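Local coordinates for extracellular solute-binding protein, family 1 (Bifidobacterium longum subsp. infantis, PDB 6FTH) that probably captures human milk oligosaccharides outside the cell and hands them to an ABC transporter as its solute-binding protein, at residues D195-N200 / A290-S295; V179-K184 / I262-I267. All blocks are in the same frame, centred on the assembly; numbering follows the deposited sequence.

In the fold
Both contacts lie in one lobe of the two-lobed solute-binding fold, well away from the centre of the chain, interaction 1 about 24 Å and interaction 2 about 29 Å from it. Interaction 1 is buried, interaction 2 only partly so, and their own centres are about 9 Å apart. Along the sequence the segments alternate: helix 173-185 leads into edge strand 197-199, and helix 249-263 comes before strand 292-297. Interaction 1 pairs the two strands, and interaction 2 packs helix 173-185 against the turn that follows helix 249-263. They meet where Met199 N approaches Leu266 O at 3.0 Å, a probable hydrogen bond, and where Leu180 CD2 packs 3.4 Å from Pro198 O. No bound ligand takes part.

Interaction 1. Residues D195-N200 / A290-S295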
ATOM      1  N   ASP A 195       3.642  29.007  14.544  1.00 16.88           N
ATOM      2  CA  ASP A 195       4.362  28.011  13.765  1.00 16.18           C
ATOM      3  C   ASP A 195       3.531  26.764  13.520  1.00 17.59           C
ATOM      4  O   ASP A 195       3.959  25.911  12.742  1.00 19.20           O
ATOM      5  CB  ASP A 195       5.678  27.610  14.460  1.00 20.32           C
ATOM      6  CG  ASP A 195       5.472  26.986  15.844  1.00 17.88           C
ATOM      7  OD1 ASP A 195       4.485  27.298  16.522  1.00 16.24           O
ATOM      8  OD2 ASP A 195       6.329  26.178  16.267  1.00 20.17           O
ATOM      9  N   GLU A 196       2.382  26.654  14.179  1.00 16.82           N
ATOM     10  CA  GLU A 196       1.517  25.501  14.001  1.00 14.70           C
ATOM     11  C   GLU A 196       1.045  25.420  12.562  1.00 17.25           C
ATOM     12  O   GLU A 196       0.536  26.394  11.998  1.00 17.44           O
ATOM     13  CB  GLU A 196       0.303  25.624  14.912  1.00 15.29           C
ATOM     14  CG  GLU A 196       0.538  25.275  16.377  1.00 18.57           C
ATOM     15  CD  GLU A 196       1.196  26.393  17.197  1.00 19.93           C
ATOM     16  OE1 GLU A 196       1.395  27.512  16.686  1.00 17.15           O
ATOM     17  OE2 GLU A 196       1.515  26.114  18.373  1.00 16.53           O
ATOM     18  N   ILE A 197       1.186  24.232  11.985  1.00 14.95           N
ATOM     19  CA  ILE A 197       0.564  23.884  10.712  1.00 15.17           C
ATOM     20  C   ILE A 197      -0.704  23.119  11.061  1.00 14.73           C
ATOM     21  O   ILE A 197      -0.615  21.954  11.476  1.00 15.86           O
ATOM     22  CB  ILE A 197       1.509  23.014   9.875  1.00 15.53           C
ATOM     23  CG1 ILE A 197       2.821  23.755   9.580  1.00 19.70           C
ATOM     24  CG2 ILE A 197       0.823  22.618   8.564  1.00 16.89           C
ATOM     25  CD1 ILE A 197       3.941  22.882   8.981  1.00 21.30           C
ATOM     26  N   PRO A 198      -1.893  23.724  10.962  1.00 13.94           N
ATOM     27  CA  PRO A 198      -3.080  23.026  11.462  1.00 15.45           C
ATOM     28  C   PRO A 198      -3.292  21.676  10.808  1.00 14.65           C
ATOM     29  O   PRO A 198      -3.492  20.684  11.513  1.00 13.63           O
ATOM     30  CB  PRO A 198      -4.200  24.029  11.193  1.00 13.35           C
ATOM     31  CG  PRO A 198      -3.496  25.357  11.254  1.00 15.10           C
ATOM     32  CD  PRO A 198      -2.212  25.113  10.581  1.00 16.60           C
ATOM     33  N   MET A 199      -3.266  21.629   9.483  1.00 14.60           N
ATOM     34  CA  MET A 199      -3.367  20.389   8.727  1.00 13.71           C
ATOM     35  C   MET A 199      -2.317  20.438   7.621  1.00 12.28           C
ATOM     36  O   MET A 199      -2.179  21.467   6.951  1.00 15.39           O
ATOM     37  CB  MET A 199      -4.770  20.249   8.127  1.00 14.21           C
ATOM     38  CG  MET A 199      -4.945  19.000   7.311  1.00 14.39           C
ATOM     39  SD  MET A 199      -6.692  18.725   6.913  1.00 15.40           S
ATOM     40  CE  MET A 199      -6.628  17.081   6.129  1.00 15.54           C
ATOM     41  N   ASN A 200      -1.575  19.341   7.452  1.00 13.05           N
ATOM     42  CA  ASN A 200      -0.587  19.206   6.397  1.00 13.40           C
ATOM     43  C   ASN A 200      -0.984  18.073   5.463  1.00 14.63           C
ATOM     44  O   ASN A 200      -1.357  16.986   5.920  1.00 15.64           O
ATOM     45  CB  ASN A 200       0.806  18.966   6.960  1.00 15.00           C
ATOM     46  CG  ASN A 200       1.876  19.608   6.105  1.00 19.21           C
ATOM     47  OD1 ASN A 200       1.599  20.135   5.032  1.00 20.63           O
ATOM     48  ND2 ASN A 200       3.107  19.523   6.553  1.00 19.47           N
ATOM     49  N   ALA A 290       6.033  19.791  18.737  1.00 20.67           N
ATOM     50  CA  ALA A 290       5.115  19.387  17.681  1.00 18.60           C
ATOM     51  C   ALA A 290       4.736  20.594  16.836  1.00 19.24           C
ATOM     52  O   ALA A 290       4.520  21.689  17.361  1.00 18.35           O
ATOM     53  CB  ALA A 290       3.854  18.799  18.301  1.00 18.29           C
ATOM     54  N   LYS A 291       4.611  20.376  15.525  1.00 17.44           N
ATOM     55  CA  LYS A 291       4.265  21.430  14.578  1.00 15.45           C
ATOM     56  C   LYS A 291       2.928  21.238  13.883  1.00 15.75           C
ATOM     57  O   LYS A 291       2.278  22.232  13.560  1.00 16.75           O
ATOM     58  CB  LYS A 291       5.336  21.557  13.489  1.00 21.24           C
ATOM     59  CG  LYS A 291       6.729  21.841  14.013  1.00 34.84           C
ATOM     60  CD  LYS A 291       6.896  23.289  14.447  1.00 29.81           C
ATOM     61  CE  LYS A 291       8.328  23.532  14.889  1.00 33.91           C
ATOM     62  NZ  LYS A 291       8.569  24.960  15.275  1.00 37.96           N
ATOM     63  N   THR A 292       2.489  20.000  13.649  1.00 16.86           N
ATOM     64  CA  THR A 292       1.329  19.743  12.797  1.00 14.56           C
ATOM     65  C   THR A 292       0.144  19.216  13.597  1.00 12.41           C
ATOM     66  O   THR A 292       0.284  18.322  14.434  1.00 15.23           O
ATOM     67  CB  THR A 292       1.723  18.743  11.726  1.00 16.10           C
ATOM     68  OG1 THR A 292       2.811  19.271  10.956  1.00 17.97           O
ATOM     69  CG2 THR A 292       0.545  18.451  10.788  1.00 15.89           C
ATOM     70  N   GLY A 293      -1.043  19.754  13.309  1.00 13.05           N
ATOM     71  CA  GLY A 293      -2.240  19.364  14.018  1.00 14.29           C
ATOM     72  C   GLY A 293      -2.866  18.083  13.478  1.00 14.36           C
ATOM     73  O   GLY A 293      -3.214  17.186  14.260  1.00 12.82           O
ATOM     74  N   VAL A 294      -2.970  17.988  12.150  1.00 12.97           N
ATOM     75  CA  VAL A 294      -3.668  16.894  11.470  1.00 13.04           C
ATOM     76  C   VAL A 294      -2.851  16.480  10.248  1.00 11.94           C
ATOM     77  O   VAL A 294      -2.389  17.332   9.486  1.00 12.89           O
ATOM     78  CB  VAL A 294      -5.091  17.328  11.048  1.00 12.47           C
ATOM     79  CG1 VAL A 294      -5.735  16.252  10.142  1.00 14.51           C
ATOM     80  CG2 VAL A 294      -5.967  17.612  12.263  1.00 13.09           C
ATOM     81  N   SER A 295      -2.684  15.177  10.050  1.00 12.06           N
ATOM     82  CA  SER A 295      -2.008  14.680   8.858  1.00 11.07           C
ATOM     83  C   SER A 295      -2.463  13.254   8.584  1.00 12.58           C
ATOM     84  O   SER A 295      -3.077  12.602   9.431  1.00 14.36           O
ATOM     85  CB  SER A 295      -0.483  14.762   8.971  1.00 15.83           C
ATOM     86  OG  SER A 295      -0.014  13.859   9.939  1.00 16.22           O
TER
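The Asp195 carboxylate takes the ammonium group of Lys291 on the anti lone pair of OD2, a salt bridge with NZ and OD2 2.7 Å apart. The two side chains approach each other at about a right angle, the lysine bending at chi2 (-76°). OD2 also accepts from Asn189 ND2 and Asn191 ND2, so several donors grip one oxygen, while at the other end of this flat group OD1 sits close to Glu196 OE1, two acceptors with no bond between them. Glu196 OE2 accepts from Asn189 N.

Beyond this ion pair the segments form the parallel edge of a mixed sheet in a type 2 periplasmic-binding-protein fold: strand 197-199 is outermost, and strand 292-297 pairs on its other side with 154-158. Ile197 N donates to Lys291 O at 2.8 Å, and Gly293 N donates in return to Ile197 O at 2.9 Å. Then both chains turn a corner together, at Pro198 and Gly293. The bond from Val294 N to Pro198 O is weak there, bent to 119° at the hydrogen, and regular pairing resumes with Asn200 N donating to Val294 O at 3.0 Å. Gly293 suits the corner: a beta carbon on it would come 2.5 Å from Pro198 O.

Ile197 and Thr292 share one face of the sheet, where Thr292 OG1 hydrogen-bonds Gln283 of helix 276-284. Thr292 CG2 lies 3.9 Å from Asn200 CB, and Asn200 ND2 reaches Gln283 and Asp282 in the same helix. Met199 and Val294 lie on the opposite face, the one covered by helix 173-185, and both touch Leu180. There the Met199 chain runs extended past its neighbour, its CG 4.0 Å from Val294 CG1.

Interaction 2. Residues V179-K184 / I262-I267; sequences VLKAFK and ISEGLI
Leu266 pushes its two methyl groups against helix 173-185, between the aliphatic chains of Lys181 and Lys184. The lysines meet it differently. Lys181 passes at a slant, its CG 4.0 Å from Leu266 CD1, whereas Lys184 crosses the leucine at about a right angle and lays CD 3.7 Å from Leu266 CD2. Leu180 supplies the base of this groove: its CB is 4.1 Å from Leu266 CD1, and its carbonyl oxygen lies near CD2.

Lys184 leaves the helix with CG anti to the backbone N (chi1 -176°) and stays extended until chi4, where a turn to 56° brings NZ onto Gly265 O, a hydrogen bond of 2.8 Å. The ammonium group approaches well off the C=O direction, at 125°, and out of the carbonyl plane. Gly265 is the C-prime residue of a Schellman motif closing helix 249-263, with Leu266 N bonded to Leu261 O and Gly265 N to Ile262 O. It takes a positive phi, and a beta carbon on it would run into Lys184 CE, 2.9 Å away. An alanine in place of Lys184 would probably leave Gly265 O without its ammonium partner and open a gap beside Leu266 CD2 where CD had packed.

At the outer side, Lys181 NZ reaches Glu264 OE2 at 3.5 Å, a weak salt bridge. Lys181 NZ also makes a long, weak ion pair with Glu177 OE2, close to the Glu264 carboxylate, so the lysine probably eases a repulsion between them.

Helix 173-185 thus lies against the turn that ends helix 249-263, and Leu180 also touches Leu261 in that helix. Leu180 packs on Pro198 and Met199 of strand 197-199, and Lys184 on Pro198, while Phe183, Ala182 and Val179 pack on helix 159-165.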
ATOM      1  N   VAL A 179     -11.634  23.232  14.685  1.00 14.56           N
ATOM      2  CA  VAL A 179     -10.427  22.767  15.367  1.00 13.78           C
ATOM      3  C   VAL A 179      -9.175  23.337  14.715  1.00 14.81           C
ATOM      4  O   VAL A 179      -8.233  23.778  15.400  1.00 15.68           O
ATOM      5  CB  VAL A 179     -10.398  21.222  15.371  1.00 14.38           C
ATOM      6  CG1 VAL A 179      -9.017  20.709  15.706  1.00 17.07           C
ATOM      7  CG2 VAL A 179     -11.459  20.674  16.309  1.00 16.03           C
ATOM      8  N   LEU A 180      -9.126  23.332  13.381  1.00 15.00           N
ATOM      9  CA  LEU A 180      -7.933  23.798  12.700  1.00 12.27           C
ATOM     10  C   LEU A 180      -7.714  25.288  12.928  1.00 13.82           C
ATOM     11  O   LEU A 180      -6.571  25.724  13.068  1.00 14.96           O
ATOM     12  CB  LEU A 180      -8.036  23.494  11.207  1.00 13.95           C
ATOM     13  CG  LEU A 180      -8.064  22.002  10.819  1.00 14.15           C
ATOM     14  CD1 LEU A 180      -8.202  21.893   9.343  1.00 15.51           C
ATOM     15  CD2 LEU A 180      -6.818  21.278  11.284  1.00 13.32           C
ATOM     16  N   LYS A 181      -8.795  26.085  12.958  1.00 14.62           N
ATOM     17  CA  LYS A 181      -8.656  27.510  13.265  1.00 13.87           C
ATOM     18  C   LYS A 181      -8.078  27.717  14.655  1.00 16.87           C
ATOM     19  O   LYS A 181      -7.256  28.617  14.868  1.00 17.03           O
ATOM     20  CB  LYS A 181     -10.006  28.216  13.146  1.00 14.84           C
ATOM     21  CG  LYS A 181     -10.510  28.332  11.699  1.00 16.47           C
ATOM     22  CD  LYS A 181     -11.887  28.952  11.560  1.00 19.60           C
ATOM     23  CE  LYS A 181     -12.272  29.082  10.075  1.00 22.10           C
ATOM     24  NZ  LYS A 181     -13.713  29.508   9.904  1.00 30.32           N
ATOM     25  N   ALA A 182      -8.518  26.917  15.619  1.00 14.57           N
ATOM     26  CA  ALA A 182      -7.970  27.000  16.967  1.00 15.37           C
ATOM     27  C   ALA A 182      -6.496  26.638  16.986  1.00 17.23           C
ATOM     28  O   ALA A 182      -5.684  27.313  17.639  1.00 16.34           O
ATOM     29  CB  ALA A 182      -8.760  26.070  17.879  1.00 16.84           C
ATOM     30  N   PHE A 183      -6.115  25.582  16.268  1.00 14.85           N
ATOM     31  CA  PHE A 183      -4.705  25.226  16.156  1.00 14.79           C
ATOM     32  C   PHE A 183      -3.911  26.372  15.563  1.00 18.05           C
ATOM     33  O   PHE A 183      -2.770  26.632  15.973  1.00 17.05           O
ATOM     34  CB  PHE A 183      -4.530  23.981  15.269  1.00 14.46           C
ATOM     35  CG  PHE A 183      -5.000  22.669  15.888  1.00 15.74           C
ATOM     36  CD1 PHE A 183      -5.419  22.558  17.209  1.00 16.61           C
ATOM     37  CD2 PHE A 183      -4.989  21.527  15.108  1.00 14.93           C
ATOM     38  CE1 PHE A 183      -5.813  21.317  17.719  1.00 15.81           C
ATOM     39  CE2 PHE A 183      -5.372  20.308  15.599  1.00 13.66           C
ATOM     40  CZ  PHE A 183      -5.793  20.191  16.901  1.00 15.78           C
ATOM     41  N   LYS A 184      -4.498  27.078  14.594  1.00 16.70           N
ATOM     42  CA  LYS A 184      -3.760  28.123  13.911  1.00 18.13           C
ATOM     43  C   LYS A 184      -3.481  29.287  14.848  1.00 18.31           C
ATOM     44  O   LYS A 184      -2.377  29.836  14.835  1.00 21.65           O
ATOM     45  CB  LYS A 184      -4.525  28.590  12.672  1.00 17.15           C
ATOM     46  CG  LYS A 184      -3.747  29.628  11.863  1.00 18.76           C
ATOM     47  CD  LYS A 184      -4.462  30.102  10.636  1.00 27.68           C
ATOM     48  CE  LYS A 184      -3.571  31.047   9.787  1.00 31.54           C
ATOM     49  NZ  LYS A 184      -2.230  30.474   9.372  1.00 32.19           N
ATOM     50  N   ILE A 262      -7.238  26.020   2.719  1.00 15.45           N
ATOM     51  CA  ILE A 262      -6.023  26.659   2.213  1.00 16.21           C
ATOM     52  C   ILE A 262      -6.167  28.174   2.234  1.00 20.63           C
ATOM     53  O   ILE A 262      -5.253  28.894   2.664  1.00 19.75           O
ATOM     54  CB  ILE A 262      -5.683  26.119   0.807  1.00 18.07           C
ATOM     55  CG1 ILE A 262      -5.183  24.682   0.897  1.00 18.38           C
ATOM     56  CG2 ILE A 262      -4.599  26.977   0.126  1.00 20.38           C
ATOM     57  CD1 ILE A 262      -5.196  23.940  -0.430  1.00 15.17           C
ATOM     58  N   SER A 263      -7.316  28.681   1.795  1.00 17.64           N
ATOM     59  CA  SER A 263      -7.532  30.123   1.734  1.00 20.36           C
ATOM     60  C   SER A 263      -7.544  30.754   3.124  1.00 23.89           C
ATOM     61  O   SER A 263      -7.262  31.952   3.259  1.00 21.70           O
ATOM     62  CB  SER A 263      -8.841  30.410   0.989  1.00 21.82           C
ATOM     63  OG  SER A 263      -9.977  30.195   1.805  1.00 24.67           O
ATOM     64  N   GLU A 264      -7.834  29.962   4.155  1.00 19.21           N
ATOM     65  CA  GLU A 264      -7.838  30.399   5.541  1.00 20.27           C
ATOM     66  C   GLU A 264      -6.498  30.186   6.232  1.00 18.12           C
ATOM     67  O   GLU A 264      -6.399  30.422   7.440  1.00 21.56           O
ATOM     68  CB  GLU A 264      -8.974  29.690   6.300  1.00 19.46           C
ATOM     69  CG  GLU A 264     -10.360  30.119   5.815  1.00 19.29           C
ATOM     70  CD  GLU A 264     -11.514  29.421   6.497  1.00 24.11           C
ATOM     71  OE1 GLU A 264     -11.431  28.209   6.816  1.00 20.52           O
ATOM     72  OE2 GLU A 264     -12.542  30.083   6.703  1.00 25.60           O
ATOM     73  N   GLY A 265      -5.463  29.767   5.507  1.00 17.18           N
ATOM     74  CA  GLY A 265      -4.177  29.547   6.120  1.00 18.47           C
ATOM     75  C   GLY A 265      -4.113  28.333   7.012  1.00 19.28           C
ATOM     76  O   GLY A 265      -3.249  28.268   7.898  1.00 21.04           O
ATOM     77  N   LEU A 266      -5.003  27.355   6.815  1.00 17.43           N
ATOM     78  CA  LEU A 266      -5.027  26.174   7.667  1.00 15.54           C
ATOM     79  C   LEU A 266      -4.224  25.008   7.110  1.00 17.65           C
ATOM     80  O   LEU A 266      -3.998  24.026   7.831  1.00 15.90           O
ATOM     81  CB  LEU A 266      -6.465  25.759   7.918  1.00 14.25           C
ATOM     82  CG  LEU A 266      -7.373  26.885   8.440  1.00 15.00           C
ATOM     83  CD1 LEU A 266      -8.826  26.486   8.535  1.00 16.88           C
ATOM     84  CD2 LEU A 266      -6.901  27.388   9.809  1.00 16.89           C
ATOM     85  N   ILE A 267      -3.799  25.101   5.856  1.00 15.12           N
ATOM     86  CA  ILE A 267      -2.895  24.178   5.184  1.00 16.49           C
ATOM     87  C   ILE A 267      -1.802  25.031   4.545  1.00 16.19           C
ATOM     88  O   ILE A 267      -2.111  26.134   4.081  1.00 17.70           O
ATOM     89  CB  ILE A 267      -3.674  23.373   4.127  1.00 14.88           C
ATOM     90  CG1 ILE A 267      -4.645  22.427   4.833  1.00 16.22           C
ATOM     91  CG2 ILE A 267      -2.724  22.661   3.184  1.00 16.33           C
ATOM     92  CD1 ILE A 267      -5.608  21.661   3.921  1.00 15.35           C
TER